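Local structure of CytC3 (Streptomyces, 3GJA) at residues A8-S13 with V87-S92; V29-P34 with G229-F234; D69-I74 with L98-S103; E79-P84 with V289-V294; T146-T151 with A257-P262. The protein probably chlorinates an unactivated carbon of an amino acid carried on a partner protein, as a nonheme iron halogenase of the phytanoyl-CoA dioxygenase family built on a beta barrel. All blocks are in the same frame, centred on the assembly; numbering follows the deposited sequence.

Contact 1. Residues A8-S13 with V87-S92; sequences ANFTFS and VDRVGS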
# COMPACT_ATOMS: atom_id res chain seq x y z
N ALA A 8 6.42 23.26 -3.19
CA ALA A 8 5.38 22.53 -2.41
C ALA A 8 6.01 21.40 -1.62
O ALA A 8 6.90 20.70 -2.11
CB ALA A 8 4.30 21.98 -3.34
N ASN A 9 5.53 21.21 -0.39
CA ASN A 9 6.04 20.18 0.50
C ASN A 9 4.85 19.56 1.24
O ASN A 9 3.90 20.27 1.58
CB ASN A 9 7.01 20.83 1.49
CG ASN A 9 7.48 19.88 2.57
OD1 ASN A 9 6.68 19.37 3.35
ND2 ASN A 9 8.78 19.64 2.62
N PHE A 10 4.89 18.25 1.48
CA PHE A 10 3.79 17.59 2.18
C PHE A 10 4.24 16.82 3.42
O PHE A 10 3.56 15.92 3.89
CB PHE A 10 3.04 16.67 1.22
CG PHE A 10 2.31 17.40 0.14
CD1 PHE A 10 1.10 18.03 0.41
CD2 PHE A 10 2.84 17.52 -1.13
CE1 PHE A 10 0.43 18.76 -0.57
CE2 PHE A 10 2.19 18.25 -2.12
CZ PHE A 10 0.99 18.87 -1.84
N THR A 11 5.40 17.21 3.94
CA THR A 11 5.96 16.59 5.14
C THR A 11 4.99 16.77 6.30
O THR A 11 4.33 17.80 6.40
CB THR A 11 7.30 17.25 5.52
OG1 THR A 11 8.22 17.12 4.42
CG2 THR A 11 7.89 16.59 6.76
N PHE A 12 4.90 15.78 7.18
CA PHE A 12 4.02 15.90 8.33
C PHE A 12 4.63 16.84 9.36
O PHE A 12 5.84 17.00 9.44
CB PHE A 12 3.80 14.54 9.00
CG PHE A 12 2.73 13.71 8.36
CD1 PHE A 12 1.47 14.25 8.09
CD2 PHE A 12 2.97 12.37 8.07
CE1 PHE A 12 0.46 13.46 7.55
CE2 PHE A 12 1.96 11.57 7.53
CZ PHE A 12 0.71 12.11 7.27
N SER A 13 3.77 17.47 10.15
CA SER A 13 4.22 18.37 11.19
C SER A 13 4.70 17.48 12.34
O SER A 13 4.39 16.29 12.37
CB SER A 13 3.06 19.23 11.68
OG SER A 13 2.11 18.45 12.38
N VAL A 87 4.41 10.41 -0.80
CA VAL A 87 5.83 10.26 -0.47
C VAL A 87 6.37 11.21 0.61
O VAL A 87 7.10 10.77 1.49
CB VAL A 87 6.68 10.40 -1.75
CG1 VAL A 87 8.16 10.45 -1.40
CG2 VAL A 87 6.40 9.22 -2.68
N ASP A 88 6.03 12.49 0.55
CA ASP A 88 6.52 13.40 1.58
C ASP A 88 5.98 13.00 2.95
O ASP A 88 6.67 13.12 3.96
CB ASP A 88 6.11 14.85 1.30
CG ASP A 88 6.78 15.43 0.06
OD1 ASP A 88 7.80 14.86 -0.39
OD2 ASP A 88 6.28 16.45 -0.44
N ARG A 89 4.74 12.52 2.99
CA ARG A 89 4.14 12.12 4.26
C ARG A 89 4.72 10.82 4.78
O ARG A 89 5.04 10.72 5.97
CB ARG A 89 2.61 12.04 4.13
CG ARG A 89 1.96 13.42 4.17
CD ARG A 89 0.44 13.38 4.22
NE ARG A 89 -0.14 13.73 2.94
CZ ARG A 89 -0.98 14.74 2.74
NH1 ARG A 89 -1.35 15.52 3.73
NH2 ARG A 89 -1.44 14.98 1.52
N VAL A 90 4.88 9.83 3.92
CA VAL A 90 5.45 8.56 4.36
C VAL A 90 6.89 8.82 4.81
O VAL A 90 7.33 8.31 5.84
CB VAL A 90 5.47 7.52 3.22
CG1 VAL A 90 6.20 6.26 3.68
CG2 VAL A 90 4.05 7.17 2.82
N GLY A 91 7.60 9.64 4.03
CA GLY A 91 8.98 9.98 4.34
C GLY A 91 9.16 10.61 5.70
O GLY A 91 10.19 10.42 6.34
N SER A 92 8.17 11.38 6.15
CA SER A 92 8.24 12.01 7.46
C SER A 92 8.16 10.94 8.55
O SER A 92 8.52 11.18 9.70
CB SER A 92 7.07 12.97 7.65
OG SER A 92 6.93 13.84 6.55

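Contact 2. Residues V29-P34 with G229-F234; sequences VKIFEP and GEAVIF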
# COMPACT_ATOMS: atom_id res chain seq x y z
N VAL A 29 -6.05 12.02 4.81
CA VAL A 29 -5.08 12.96 4.25
C VAL A 29 -5.43 13.04 2.76
O VAL A 29 -5.65 12.01 2.12
CB VAL A 29 -3.61 12.50 4.41
CG1 VAL A 29 -3.21 12.52 5.88
CG2 VAL A 29 -3.43 11.11 3.83
N LYS A 30 -5.48 14.25 2.23
CA LYS A 30 -5.84 14.45 0.84
C LYS A 30 -4.71 14.21 -0.13
O LYS A 30 -3.64 14.81 -0.03
CB LYS A 30 -6.40 15.85 0.64
CG LYS A 30 -6.91 16.10 -0.77
CD LYS A 30 -7.83 17.31 -0.84
CE LYS A 30 -7.13 18.59 -0.43
NZ LYS A 30 -8.07 19.75 -0.43
N ILE A 31 -4.96 13.32 -1.09
CA ILE A 31 -3.98 13.00 -2.11
C ILE A 31 -4.41 13.74 -3.37
O ILE A 31 -3.60 14.35 -4.06
CB ILE A 31 -3.94 11.49 -2.39
CG1 ILE A 31 -3.66 10.73 -1.09
CG2 ILE A 31 -2.90 11.19 -3.47
CD1 ILE A 31 -2.39 11.14 -0.36
N PHE A 32 -5.71 13.69 -3.65
CA PHE A 32 -6.31 14.34 -4.82
C PHE A 32 -7.68 14.88 -4.44
O PHE A 32 -8.29 14.42 -3.48
CB PHE A 32 -6.52 13.34 -5.95
CG PHE A 32 -5.28 12.92 -6.65
CD1 PHE A 32 -4.50 13.84 -7.35
CD2 PHE A 32 -4.89 11.58 -6.66
CE1 PHE A 32 -3.37 13.44 -8.04
CE2 PHE A 32 -3.76 11.17 -7.35
CZ PHE A 32 -2.99 12.11 -8.05
N GLU A 33 -8.17 15.86 -5.21
CA GLU A 33 -9.51 16.39 -4.98
C GLU A 33 -10.45 15.30 -5.48
O GLU A 33 -10.11 14.55 -6.41
CB GLU A 33 -9.73 17.67 -5.80
CG GLU A 33 -8.94 18.88 -5.32
CD GLU A 33 -9.33 19.30 -3.91
OE1 GLU A 33 -10.54 19.33 -3.61
OE2 GLU A 33 -8.43 19.60 -3.10
N PRO A 34 -11.64 15.18 -4.89
CA PRO A 34 -12.62 14.17 -5.28
C PRO A 34 -12.86 13.97 -6.78
O PRO A 34 -12.82 12.84 -7.26
CB PRO A 34 -13.88 14.61 -4.54
CG PRO A 34 -13.33 15.20 -3.28
CD PRO A 34 -12.16 16.02 -3.79
N GLY A 229 -10.16 10.27 -3.30
CA GLY A 229 -8.99 11.12 -3.28
C GLY A 229 -8.33 11.23 -1.92
O GLY A 229 -7.20 11.72 -1.80
N GLU A 230 -9.03 10.79 -0.88
CA GLU A 230 -8.45 10.84 0.45
C GLU A 230 -7.81 9.49 0.75
O GLU A 230 -8.17 8.48 0.15
CB GLU A 230 -9.51 11.14 1.51
CG GLU A 230 -10.17 12.48 1.34
CD GLU A 230 -11.08 12.81 2.51
OE1 GLU A 230 -11.90 11.94 2.88
OE2 GLU A 230 -10.98 13.93 3.04
N ALA A 231 -6.88 9.49 1.69
CA ALA A 231 -6.22 8.26 2.06
C ALA A 231 -6.00 8.18 3.56
O ALA A 231 -6.06 9.18 4.28
CB ALA A 231 -4.87 8.16 1.35
N VAL A 232 -5.75 6.96 4.02
CA VAL A 232 -5.44 6.73 5.41
C VAL A 232 -4.08 6.06 5.34
O VAL A 232 -3.83 5.22 4.48
CB VAL A 232 -6.48 5.82 6.10
CG1 VAL A 232 -6.57 4.47 5.40
CG2 VAL A 232 -6.09 5.63 7.57
N ILE A 233 -3.18 6.47 6.22
CA ILE A 233 -1.85 5.89 6.24
C ILE A 233 -1.71 5.12 7.54
O ILE A 233 -2.06 5.63 8.61
CB ILE A 233 -0.76 6.99 6.16
CG1 ILE A 233 -0.99 7.84 4.90
CG2 ILE A 233 0.63 6.35 6.14
CD1 ILE A 233 0.04 8.95 4.70
N PHE A 234 -1.21 3.90 7.45
CA PHE A 234 -1.05 3.07 8.64
C PHE A 234 -0.02 1.97 8.46
O PHE A 234 0.28 1.55 7.34
CB PHE A 234 -2.39 2.40 8.98
CG PHE A 234 -2.97 1.57 7.86
CD1 PHE A 234 -3.79 2.14 6.89
CD2 PHE A 234 -2.70 0.20 7.78
CE1 PHE A 234 -4.35 1.37 5.86
CE2 PHE A 234 -3.26 -0.59 6.76
CZ PHE A 234 -4.08 -0.00 5.80

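Contact 3. Residues D69-I74 with L98-S103; sequences DRHLDI and LLCWRS. With ACT (acetate ion), chain C.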
# COMPACT_ATOMS: atom_id res chain seq x y z
N ASP A 69 0.70 -4.85 -7.92
CA ASP A 69 1.72 -4.09 -8.62
C ASP A 69 1.46 -3.57 -10.04
O ASP A 69 2.32 -3.69 -10.92
CB ASP A 69 3.02 -4.91 -8.60
CG ASP A 69 3.42 -5.31 -7.19
OD1 ASP A 69 3.28 -4.46 -6.28
OD2 ASP A 69 3.88 -6.45 -6.98
N ARG A 70 0.30 -2.97 -10.25
CA ARG A 70 -0.01 -2.42 -11.56
C ARG A 70 0.62 -1.05 -11.75
O ARG A 70 0.53 -0.46 -12.82
CB ARG A 70 -1.51 -2.34 -11.75
CG ARG A 70 -2.14 -3.71 -11.80
CD ARG A 70 -1.62 -4.49 -12.99
NE ARG A 70 -2.76 -5.05 -13.69
CZ ARG A 70 -3.14 -4.71 -14.91
NH1 ARG A 70 -2.46 -3.81 -15.61
NH2 ARG A 70 -4.25 -5.24 -15.41
N HIS A 71 1.27 -0.55 -10.70
CA HIS A 71 1.95 0.73 -10.80
C HIS A 71 3.19 0.52 -11.67
O HIS A 71 3.91 1.46 -12.00
CB HIS A 71 2.36 1.24 -9.42
CG HIS A 71 3.25 0.31 -8.67
ND1 HIS A 71 2.78 -0.86 -8.10
CD2 HIS A 71 4.58 0.35 -8.41
CE1 HIS A 71 3.79 -1.51 -7.54
NE2 HIS A 71 4.89 -0.79 -7.71
N LEU A 72 3.45 -0.74 -12.04
CA LEU A 72 4.59 -1.05 -12.88
C LEU A 72 4.23 -1.12 -14.36
O LEU A 72 5.10 -1.34 -15.20
CB LEU A 72 5.25 -2.37 -12.44
CG LEU A 72 5.94 -2.28 -11.08
CD1 LEU A 72 6.62 -3.59 -10.75
CD2 LEU A 72 6.94 -1.14 -11.07
N ASP A 73 2.96 -0.93 -14.70
CA ASP A 73 2.58 -0.94 -16.11
C ASP A 73 1.52 0.12 -16.47
O ASP A 73 1.37 0.47 -17.65
CB ASP A 73 2.15 -2.34 -16.58
CG ASP A 73 0.80 -2.77 -16.04
OD1 ASP A 73 0.67 -2.97 -14.81
OD2 ASP A 73 -0.13 -2.93 -16.87
N ILE A 74 0.81 0.63 -15.48
CA ILE A 74 -0.20 1.65 -15.74
C ILE A 74 0.32 3.00 -15.27
O ILE A 74 0.56 3.20 -14.08
CB ILE A 74 -1.53 1.32 -15.02
CG1 ILE A 74 -2.06 -0.03 -15.52
CG2 ILE A 74 -2.55 2.44 -15.27
CD1 ILE A 74 -3.28 -0.52 -14.80
N LEU A 98 12.89 6.26 0.34
CA LEU A 98 11.71 5.39 0.23
C LEU A 98 11.57 4.44 -0.94
O LEU A 98 11.78 4.81 -2.09
CB LEU A 98 10.44 6.23 0.25
CG LEU A 98 9.78 6.61 1.56
CD1 LEU A 98 8.48 7.36 1.24
CD2 LEU A 98 9.49 5.35 2.38
N LEU A 99 11.13 3.23 -0.61
CA LEU A 99 10.90 2.16 -1.58
C LEU A 99 9.41 1.77 -1.56
O LEU A 99 8.83 1.55 -0.49
CB LEU A 99 11.73 0.95 -1.19
CG LEU A 99 12.82 0.36 -2.09
CD1 LEU A 99 13.65 1.45 -2.73
CD2 LEU A 99 13.68 -0.58 -1.23
N CYS A 100 8.78 1.71 -2.73
CA CYS A 100 7.40 1.26 -2.84
C CYS A 100 7.57 -0.15 -3.37
O CYS A 100 7.90 -0.34 -4.54
CB CYS A 100 6.58 2.08 -3.84
SG CYS A 100 4.90 1.40 -4.10
N TRP A 101 7.36 -1.15 -2.52
CA TRP A 101 7.56 -2.52 -2.94
C TRP A 101 6.30 -3.25 -3.39
O TRP A 101 6.37 -4.38 -3.87
CB TRP A 101 8.23 -3.31 -1.83
CG TRP A 101 7.34 -3.54 -0.67
CD1 TRP A 101 7.01 -2.65 0.30
CD2 TRP A 101 6.60 -4.73 -0.39
NE1 TRP A 101 6.11 -3.21 1.18
CE2 TRP A 101 5.85 -4.49 0.77
CE3 TRP A 101 6.51 -5.98 -1.02
CZ2 TRP A 101 5.01 -5.46 1.33
CZ3 TRP A 101 5.67 -6.95 -0.46
CH2 TRP A 101 4.93 -6.68 0.70
N ARG A 102 5.15 -2.61 -3.23
CA ARG A 102 3.90 -3.23 -3.64
C ARG A 102 2.68 -2.30 -3.62
O ARG A 102 2.64 -1.30 -2.90
CB ARG A 102 3.59 -4.45 -2.77
CG ARG A 102 2.20 -5.02 -3.00
CD ARG A 102 1.92 -6.22 -2.12
NE ARG A 102 2.71 -7.38 -2.51
CZ ARG A 102 2.63 -8.56 -1.90
NH1 ARG A 102 1.81 -8.71 -0.88
NH2 ARG A 102 3.37 -9.58 -2.32
N SER A 103 1.70 -2.66 -4.45
CA SER A 103 0.44 -1.96 -4.54
C SER A 103 -0.59 -3.03 -4.90
O SER A 103 -0.26 -4.05 -5.51
CB SER A 103 0.48 -0.86 -5.61
OG SER A 103 0.27 -1.38 -6.90
C ACT C . 0.82 -12.31 -0.02
O ACT C . 0.91 -11.01 0.35
OXT ACT C . 0.29 -13.11 0.73
CH3 ACT C . 1.37 -12.76 -1.34
O HOH W 1 4.91 -6.66 -4.44
O HOH W 2 -1.59 -2.46 -8.47
O HOH W 3 7.37 -1.95 -6.72

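Contact 4. Residues E79-P84 with V289-V294; sequences EHIMRP and VLTSGV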
# COMPACT_ATOMS: atom_id res chain seq x y z
N GLU A 79 2.33 7.02 -11.40
CA GLU A 79 2.37 8.37 -10.85
C GLU A 79 1.80 8.41 -9.43
O GLU A 79 2.33 9.11 -8.57
CB GLU A 79 1.56 9.32 -11.74
CG GLU A 79 1.55 10.74 -11.21
CD GLU A 79 0.56 11.62 -11.94
OE1 GLU A 79 -0.01 11.16 -12.95
OE2 GLU A 79 0.37 12.77 -11.51
N HIS A 80 0.73 7.66 -9.20
CA HIS A 80 0.10 7.64 -7.88
C HIS A 80 1.09 7.29 -6.77
O HIS A 80 1.17 8.00 -5.77
CB HIS A 80 -1.06 6.64 -7.85
CG HIS A 80 -2.00 6.84 -6.70
ND1 HIS A 80 -3.06 7.73 -6.75
CD2 HIS A 80 -2.01 6.33 -5.44
CE1 HIS A 80 -3.67 7.75 -5.58
NE2 HIS A 80 -3.05 6.91 -4.77
N ILE A 81 1.86 6.22 -6.94
CA ILE A 81 2.81 5.84 -5.89
C ILE A 81 3.98 6.81 -5.73
O ILE A 81 4.65 6.81 -4.70
CB ILE A 81 3.34 4.37 -6.11
CG1 ILE A 81 4.08 4.24 -7.44
CG2 ILE A 81 2.17 3.39 -6.08
CD1 ILE A 81 5.58 4.41 -7.32
N MET A 82 4.19 7.66 -6.74
CA MET A 82 5.26 8.66 -6.72
C MET A 82 4.80 10.01 -6.15
O MET A 82 5.62 10.88 -5.86
CB MET A 82 5.79 8.89 -8.15
CG MET A 82 6.62 7.75 -8.74
SD MET A 82 8.10 7.41 -7.75
CE MET A 82 9.24 8.70 -8.34
N ARG A 83 3.49 10.18 -6.01
CA ARG A 83 2.92 11.43 -5.52
C ARG A 83 3.54 12.05 -4.27
O ARG A 83 3.67 11.39 -3.23
CB ARG A 83 1.42 11.25 -5.31
CG ARG A 83 0.62 11.56 -6.55
CD ARG A 83 0.54 13.06 -6.72
NE ARG A 83 0.31 13.44 -8.10
CZ ARG A 83 -0.10 14.65 -8.48
NH1 ARG A 83 -0.33 15.59 -7.58
NH2 ARG A 83 -0.28 14.90 -9.77
N PRO A 84 3.93 13.33 -4.35
CA PRO A 84 4.53 14.05 -3.22
C PRO A 84 3.59 14.01 -2.03
O PRO A 84 4.02 13.88 -0.88
CB PRO A 84 4.70 15.46 -3.77
CG PRO A 84 4.96 15.22 -5.22
CD PRO A 84 3.95 14.16 -5.57
N VAL A 289 10.31 0.25 -6.19
CA VAL A 289 10.49 1.58 -6.75
C VAL A 289 11.03 2.56 -5.73
O VAL A 289 10.46 2.73 -4.65
CB VAL A 289 9.15 2.13 -7.30
CG1 VAL A 289 9.32 3.58 -7.74
CG2 VAL A 289 8.68 1.27 -8.47
N LEU A 290 12.15 3.20 -6.07
CA LEU A 290 12.77 4.19 -5.20
C LEU A 290 12.00 5.48 -5.52
O LEU A 290 12.16 6.05 -6.59
CB LEU A 290 14.25 4.36 -5.56
CG LEU A 290 15.27 4.90 -4.54
CD1 LEU A 290 16.07 6.01 -5.20
CD2 LEU A 290 14.59 5.40 -3.29
N THR A 291 11.18 5.93 -4.58
CA THR A 291 10.36 7.12 -4.80
C THR A 291 10.97 8.42 -4.33
O THR A 291 10.47 9.50 -4.64
CB THR A 291 8.99 6.96 -4.11
OG1 THR A 291 9.17 7.02 -2.69
CG2 THR A 291 8.37 5.62 -4.47
N SER A 292 12.06 8.33 -3.58
CA SER A 292 12.73 9.52 -3.07
C SER A 292 14.09 9.14 -2.50
O SER A 292 14.36 7.97 -2.25
CB SER A 292 11.87 10.16 -1.98
OG SER A 292 11.54 9.21 -1.00
N GLY A 293 14.94 10.14 -2.30
CA GLY A 293 16.27 9.87 -1.77
C GLY A 293 17.13 9.04 -2.71
O GLY A 293 17.05 9.19 -3.93
N VAL A 294 17.94 8.16 -2.13
CA VAL A 294 18.84 7.31 -2.91
C VAL A 294 18.88 5.94 -2.27
O VAL A 294 18.47 5.77 -1.13
CB VAL A 294 20.29 7.85 -2.91
CG1 VAL A 294 20.37 9.17 -3.66
CG2 VAL A 294 20.77 8.00 -1.47
O HOH W 4 8.43 11.05 -5.75

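Contact 5. Residues T146-T151 with A257-P262; sequences TITVWT and AARYVP. With ACT (acetate ion), chain E.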
# COMPACT_ATOMS: atom_id res chain seq x y z
N THR A 146 5.21 -2.55 7.18
CA THR A 146 5.34 -1.72 5.99
C THR A 146 4.28 -0.62 6.03
O THR A 146 3.11 -0.88 6.29
CB THR A 146 5.17 -2.57 4.71
OG1 THR A 146 5.33 -1.74 3.55
CG2 THR A 146 3.78 -3.21 4.67
N ILE A 147 4.71 0.62 5.81
CA ILE A 147 3.79 1.74 5.80
C ILE A 147 2.86 1.57 4.61
O ILE A 147 3.31 1.49 3.46
CB ILE A 147 4.55 3.08 5.69
CG1 ILE A 147 5.35 3.31 6.98
CG2 ILE A 147 3.57 4.23 5.45
CD1 ILE A 147 4.49 3.51 8.20
N THR A 148 1.57 1.50 4.89
CA THR A 148 0.55 1.32 3.87
C THR A 148 -0.22 2.62 3.66
O THR A 148 -0.68 3.23 4.62
CB THR A 148 -0.45 0.20 4.29
OG1 THR A 148 0.28 -1.00 4.57
CG2 THR A 148 -1.47 -0.07 3.20
N VAL A 149 -0.35 3.04 2.41
CA VAL A 149 -1.09 4.24 2.06
C VAL A 149 -2.32 3.74 1.29
O VAL A 149 -2.21 3.31 0.14
CB VAL A 149 -0.26 5.19 1.17
CG1 VAL A 149 -1.06 6.45 0.86
CG2 VAL A 149 1.03 5.56 1.88
N TRP A 150 -3.47 3.80 1.94
CA TRP A 150 -4.74 3.32 1.37
C TRP A 150 -5.55 4.50 0.81
O TRP A 150 -6.16 5.25 1.56
CB TRP A 150 -5.54 2.65 2.49
CG TRP A 150 -6.55 1.62 2.08
CD1 TRP A 150 -6.39 0.26 2.11
CD2 TRP A 150 -7.93 1.85 1.74
NE1 TRP A 150 -7.57 -0.37 1.83
CE2 TRP A 150 -8.54 0.57 1.60
CE3 TRP A 150 -8.71 3.00 1.55
CZ2 TRP A 150 -9.89 0.42 1.27
CZ3 TRP A 150 -10.06 2.84 1.22
CH2 TRP A 150 -10.63 1.57 1.09
N THR A 151 -5.55 4.65 -0.51
CA THR A 151 -6.28 5.73 -1.16
C THR A 151 -7.67 5.26 -1.59
O THR A 151 -7.81 4.19 -2.20
CB THR A 151 -5.55 6.26 -2.42
OG1 THR A 151 -4.24 6.73 -2.06
CG2 THR A 151 -6.32 7.42 -3.05
N ALA A 257 -4.12 0.45 -2.44
CA ALA A 257 -3.08 0.53 -1.43
C ALA A 257 -1.68 0.41 -2.01
O ALA A 257 -1.41 -0.45 -2.84
CB ALA A 257 -3.30 -0.56 -0.36
N ALA A 258 -0.80 1.30 -1.55
CA ALA A 258 0.60 1.31 -1.96
C ALA A 258 1.37 1.11 -0.66
O ALA A 258 1.12 1.80 0.33
CB ALA A 258 0.94 2.65 -2.59
N ARG A 259 2.31 0.17 -0.67
CA ARG A 259 3.07 -0.13 0.54
C ARG A 259 4.54 0.29 0.44
O ARG A 259 5.22 0.00 -0.55
CB ARG A 259 2.90 -1.62 0.85
CG ARG A 259 1.55 -2.13 0.34
CD ARG A 259 1.08 -3.46 0.92
NE ARG A 259 0.66 -3.31 2.30
CZ ARG A 259 -0.46 -3.82 2.81
NH1 ARG A 259 -1.30 -4.51 2.05
NH2 ARG A 259 -0.74 -3.63 4.09
N TYR A 260 5.01 0.98 1.48
CA TYR A 260 6.37 1.49 1.50
C TYR A 260 7.26 0.95 2.59
O TYR A 260 6.80 0.55 3.66
CB TYR A 260 6.35 3.02 1.59
CG TYR A 260 5.55 3.68 0.50
CD1 TYR A 260 4.15 3.64 0.51
CD2 TYR A 260 6.18 4.33 -0.56
CE1 TYR A 260 3.41 4.22 -0.52
CE2 TYR A 260 5.45 4.91 -1.59
CZ TYR A 260 4.06 4.85 -1.56
OH TYR A 260 3.34 5.40 -2.60
N VAL A 261 8.56 0.98 2.31
CA VAL A 261 9.56 0.49 3.23
C VAL A 261 10.87 1.22 2.90
O VAL A 261 11.16 1.50 1.73
CB VAL A 261 9.71 -1.04 3.04
CG1 VAL A 261 10.78 -1.35 2.00
CG2 VAL A 261 9.97 -1.70 4.36
N PRO A 262 11.66 1.59 3.92
CA PRO A 262 12.93 2.29 3.66
C PRO A 262 13.92 1.37 2.95
O PRO A 262 13.79 0.15 3.04
CB PRO A 262 13.39 2.71 5.06
CG PRO A 262 12.82 1.66 5.93
CD PRO A 262 11.43 1.48 5.37
C ACT E . -8.64 -3.63 3.29
O ACT E . -9.91 -3.80 2.86
OXT ACT E . -7.95 -2.77 2.79
CH3 ACT E . -8.07 -4.51 4.37

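Contact 1. Residues A8-S13 with V87-S92
Two polar side chains of helix 84-94, one turn apart, take hold of the backbone of the N-terminal segment A8-S13. D88, with CG beside its own backbone N (chi1 -67°), receives the N-H of F10 on OD2 at 3.0 Å, from above the carboxylate plane; its other oxygen, OD1, is salt-bridged to R315. S92 turns OG back along the helix (chi1 -49°), where it donates to D88 O at 2.7 Å, and that hydroxyl accepts the N-H of F12 at 2.9 Å. A serine suits this place because one small hydroxyl both donates and accepts. R89 lies between the two phenylalanines. Its CG sits over a face of the F12 ring, 3.7 Å from the centroid, in a CH-pi contact, while CD reaches F12 CZ at 3.3 Å. A bend at chi3 (-105°) then carries the guanidinium away, its NE bonding to E85 O, and F10 CD1 lies over one face of the group. Within A8-S13, N9 OD1 accepts T11 N at 2.6 Å and also T11 OG1, which fixes the turn of the chain. The result is an Asx turn laid across a helix, just ahead of S13, the N-cap of helix 14-23.

Contact 2. Residues V29-P34 with G229-F234
Four backbone hydrogen bonds join V29-P34 to G229-F234. V29 and A231 form an antiparallel hydrogen-bonded pair, V29 N giving to A231 O at 2.9 Å and A231 N to V29 O at 2.8 Å, both in the carbonyl plane. K30 and E230 follow as a non-hydrogen-bonded pair. Beyond them the strand ends, and G229 O takes two donors: I31 N at 2.8 Å, nearly along the C=O axis, and F32 N at 3.1 Å on a lone pair. Glycine is called for here, since at phi 98° a CB would jam against the preceding carbonyl and strike F32 O. The next shell is apolar. A231 offers only a methyl, against which I31 CG1 packs at 3.7 Å, while V29 CG2, set between its backbone N and carbonyl carbon, meets A231 CB at 4.1 Å and I233 CD1 at 4.2 Å. The K30 and E230 face is polar: K30 NZ is salt-bridged to E33 OE2 at 2.7 Å, on that oxygen's syn lone pair, and E230 OE1 accepts from K227 N. Strand 25-30 is outermost on this side of the sheet, strand 147-152 flanks 230-235 beyond, and helix 84-94 covers V29, I31 and I233 through R89 and I86.

Contact 3. Residues D69-I74 with L98-S103
A buried polar junction ties the 3-10 turn at R70-L72 to strand 98-108 of the barrel sheet. D69 uses both backbone and side chain: its N gives to S103 O at 2.7 Å, and OD1, through its anti lone pair, accepts S103 N at 3.0 Å. A short acid suits this doubling back. OD2 is satisfied by Y56 OH and by a water, 2.7 Å away, that also bonds W101 O and R102 NE. H71 holds its ring in the crowded position between N and carbonyl carbon (chi1 58°), so that ND1 and S103 OG share a hydrogen bond of 2.8 Å at the ring edge. C100 SG lies over a face of this imidazole, 4.5 Å from the centroid, and a second water links NE2 to C100 O. R102 runs the other way, NH1 bonding an acetate ion, probably from the crystallisation liquor, at 2.8 Å, while NH2 reaches Q131. Strand 98-108 has 253-262 and 289-290 as its neighbours, and helix 75-82 packs against H71 and C100 through I81.

Contact 4. Residues E79-P84 with V289-V294
Here the end of helix 75-82 packs on the short edge strand 289-290 and the chain that follows it, at the rim of the antiparallel barrel sheet. The direct contacts are apolar, and no hydrogen bond passes straight between the two segments. I81 places CG1 in the crowded position between backbone N and carbonyl carbon (chi1 61°), which sends CD1 to V289 CG1 at 3.9 Å and to T291 CG2 at 4.2 Å. A branched, purely hydrocarbon residue fits this buried spot, where C100 also lies against it. M82 bends twice, at chi2 and chi3, so that its sulfur rather than its methyl is the main point of touch: SD lies 3.7 Å from T291 CG2 and 4.0 Å from V289 CG1, with the terminal CE resting near the T291 backbone. The flexible thioether can follow this curve, and an alanine here lacks the sulfur and methyl that touch V289 and T291, which would probably loosen the helix end against the strand. Ionic contacts stay on the helix side, where R83 NH2 gives a nearly straight bond to E79 OE2 at 2.8 Å, lying in the guanidinium plane; R40 also bridges to that oxygen, and E85 to R83 NH1. The polar link between the segments is a single water, which donates to M82 O at 2.8 Å and to T291 O at 2.8 Å.

Contact 5. Residues T146-T151 with A257-P262
The tight part of this contact is the backbone seam and the face carrying I147, V149, A258 and Y260. Y260 N gives to I147 O at 2.7 Å almost in line (175°), V149 N to A258 O at 2.8 Å, and A258 N back to V149 O. V149 CG2 presses obliquely against Y260 CE1 at 3.6 Å, while I147 O lies in plane at the ring edge; the phenol still sends its OH to I81 O. These are two central strands of the antiparallel sheet in the cupin-type barrel, running 161° apart. At one end T146, with OG1 anti to its backbone N (chi1 -179°), donates to Y260 O at 2.7 Å from above the carbonyl plane and accepts from W101 NE1. A valine here, having no hydroxyl, could make neither bond, which would probably loosen this end of the strand pair. The opposite face is looser and more polar. T148 and R259 run side by side, T148 CG2 over a face of the guanidinium, but R259 NH2 bonds only weakly to T148 OG1; the stronger partner of R259, E104, is salt-bridged to NH1. Farther along, W150 CD1 brushes A257 CB at 4.0 Å, and W150 NE1 bonds an acetate ion at 2.6 Å.

Overall arrangement
Contact 5 lies nearest the middle of the chain, about 3 Å from its centre, and contact 1 farthest out, about 16 Å away and only partly buried. Contacts 2 and 5 are strand pairings in one sheet, held mostly by backbone bonds; V232 O to W150 N joins them directly. Contacts 3 and 4 bring elements from outside the sheet onto strands 98-108 and 289-290, themselves neighbours, yet one is polar and water-threaded, the other apolar in its direct contacts, with a single bridging water. Contact 1 relies on side chains of helix 84-94 gripping loop backbone; V90, turned away from the loop, packs against V149, while R89, within the contact, brings NH2 near K30 O of contact 2.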